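PDB 2ODF: hypothetical protein Atu2144 from Agrobacterium tumefaciens, which is of unknown function but belongs to the N-formylglutamate amidohydrolase family and so probably hydrolyses an amide bond with the help of a metal ion. Local coordinates for residues 181-186 with 220-225. Numbering follows the deposited sequence.
Sequences DAMLAG and LNVMIE
A helix packed on one face of the mixed central beta-sheet, as in alpha/beta folds, is joined here to strand 220-227 by a single methionine, Met183, which touches Val222 and Ile224. The strand runs inside the sheet, parallel to strand 149-156 on one flank and antiparallel to strand 169-172 on the other. Backbones of helix and strand stay well apart, with 9.3 Å between Met183 CA and Val222 CA, and a long, unbranched side chain suits the task of crossing that gap. Met183 sets off with CG anti to its own carbonyl carbon (chi1 -74°), continues extended through chi2, then turns at chi3 (76°), which carries the methyl aside from the line of the chain. The sulfur and the methyl therefore serve different residues. Met183 SD lies 4.0 Å from Val222 CG1, the two side chains meeting at a slant. Beta-branched valine and isoleucine fit an extended strand, and being two residues apart they offer neighbouring apolar branches on the same face of the sheet. No hydrogen bond spans the contact; all three touching side chains are buried, and the fit depends on apolar, van der Waals contact over a small interface of 97 Å². Ile171 of strand 169-172 touches both Met183 and Val222, while Met248 and Ala251 of helix 234-256 also pack on the methionine, so that the side chain, leaving its own helix, is enclosed by helix 234-256 and the sheet. Ile224 reaches the methionine with the far end of its longer branch: the side chains cross at about a right angle, and Met183 CE rests 4.1 Å from Ile224 CD1.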
loop_
_atom_site.group_PDB
_atom_site.type_symbol
_atom_site.label_atom_id
_atom_site.label_comp_id
_atom_site.label_asym_id
_atom_site.label_seq_id
_atom_site.Cartn_x
_atom_site.Cartn_y
_atom_site.Cartn_z
ATOM N N ASP A 181 -28.075 11.905 -8.259
ATOM C CA ASP A 181 -29.228 12.801 -8.368
ATOM C C ASP A 181 -30.205 12.298 -9.419
ATOM O O ASP A 181 -31.407 12.290 -9.188
ATOM C CB ASP A 181 -28.789 14.223 -8.758
ATOM C CG ASP A 181 -28.080 14.977 -7.633
ATOM O OD1 ASP A 181 -28.155 14.552 -6.461
ATOM O OD2 ASP A 181 -27.416 16.017 -7.925
ATOM N N ALA A 182 -29.685 11.920 -10.583
ATOM C CA ALA A 182 -30.491 11.392 -11.670
ATOM C C ALA A 182 -31.223 10.112 -11.238
ATOM O O ALA A 182 -32.405 9.939 -11.546
ATOM C CB ALA A 182 -29.620 11.113 -12.900
ATOM N N MET A 183 -30.526 9.212 -10.547
ATOM C CA MET A 183 -31.120 7.951 -10.083
ATOM C C MET A 183 -32.145 8.172 -8.961
ATOM O O MET A 183 -33.218 7.526 -8.927
ATOM C CB MET A 183 -30.024 6.980 -9.603
ATOM C CG MET A 183 -29.208 6.348 -10.720
ATOM S SD MET A 183 -27.854 5.203 -10.257
ATOM C CE MET A 183 -28.810 3.713 -9.819
ATOM N N LEU A 184 -31.853 9.093 -8.053
ATOM C CA LEU A 184 -32.778 9.343 -6.979
ATOM C C LEU A 184 -34.076 9.990 -7.522
ATOM O O LEU A 184 -35.166 9.693 -7.051
ATOM C CB LEU A 184 -32.119 10.205 -5.909
ATOM C CG LEU A 184 -31.146 9.381 -5.069
ATOM C CD1 LEU A 184 -30.082 10.274 -4.404
ATOM C CD2 LEU A 184 -31.908 8.517 -4.041
ATOM N N ALA A 185 -33.939 10.850 -8.526
ATOM C CA ALA A 185 -35.114 11.494 -9.140
ATOM C C ALA A 185 -35.916 10.457 -9.907
ATOM O O ALA A 185 -37.147 10.441 -9.874
ATOM C CB ALA A 185 -34.679 12.650 -10.049
ATOM N N GLY A 186 -35.201 9.564 -10.568
ATOM C CA GLY A 186 -35.818 8.487 -11.304
ATOM C C GLY A 186 -36.487 7.455 -10.424
ATOM O O GLY A 186 -37.341 6.716 -10.881
ATOM N N LEU A 220 -18.637 10.100 -14.167
ATOM C CA LEU A 220 -19.903 9.805 -13.539
ATOM C C LEU A 220 -19.705 8.565 -12.672
ATOM O O LEU A 220 -18.954 7.637 -13.023
ATOM C CB LEU A 220 -20.995 9.552 -14.587
ATOM C CG LEU A 220 -21.481 10.722 -15.460
ATOM C CD1 LEU A 220 -22.395 10.259 -16.613
ATOM C CD2 LEU A 220 -22.198 11.766 -14.609
ATOM N N ASN A 221 -20.386 8.533 -11.543
ATOM C CA ASN A 221 -20.180 7.450 -10.622
ATOM C C ASN A 221 -21.272 7.329 -9.602
ATOM O O ASN A 221 -21.946 8.280 -9.287
ATOM C CB ASN A 221 -18.835 7.633 -9.905
ATOM C CG ASN A 221 -18.779 8.882 -9.085
ATOM O OD1 ASN A 221 -18.570 10.007 -9.611
ATOM N ND2 ASN A 221 -18.937 8.717 -7.788
ATOM N N VAL A 222 -21.410 6.140 -9.062
ATOM C CA VAL A 222 -22.330 5.928 -7.966
ATOM C C VAL A 222 -21.940 4.648 -7.242
ATOM O O VAL A 222 -21.346 3.737 -7.798
ATOM C CB VAL A 222 -23.813 5.833 -8.481
ATOM C CG1 VAL A 222 -24.041 4.478 -9.254
ATOM C CG2 VAL A 222 -24.803 5.970 -7.347
ATOM N N MET A 223 -22.318 4.582 -5.986
ATOM C CA MET A 223 -22.169 3.377 -5.201
ATOM C C MET A 223 -23.568 2.943 -4.831
ATOM O O MET A 223 -24.351 3.738 -4.339
ATOM C CB MET A 223 -21.318 3.711 -3.971
ATOM C CG MET A 223 -21.247 2.681 -2.857
ATOM S SD MET A 223 -20.043 3.084 -1.543
ATOM C CE MET A 223 -20.523 1.832 -0.446
ATOM N N ILE A 224 -23.885 1.688 -5.128
ATOM C CA ILE A 224 -25.198 1.141 -4.910
ATOM C C ILE A 224 -25.146 0.146 -3.739
ATOM O O ILE A 224 -24.378 -0.812 -3.753
ATOM C CB ILE A 224 -25.749 0.421 -6.210
ATOM C CG1 ILE A 224 -25.899 1.404 -7.348
ATOM C CG2 ILE A 224 -27.097 -0.212 -5.957
ATOM C CD1 ILE A 224 -26.146 0.775 -8.633
ATOM N N GLU A 225 -25.993 0.389 -2.754
ATOM C CA GLU A 225 -26.182 -0.474 -1.603
ATOM C C GLU A 225 -27.550 -1.163 -1.715
ATOM O O GLU A 225 -28.555 -0.499 -1.938
ATOM C CB GLU A 225 -26.160 0.380 -0.340
ATOM C CG GLU A 225 -24.792 0.699 0.177
ATOM C CD GLU A 225 -24.154 -0.419 0.933
ATOM O OE1 GLU A 225 -24.561 -1.581 0.803
ATOM O OE2 GLU A 225 -23.189 -0.133 1.652
#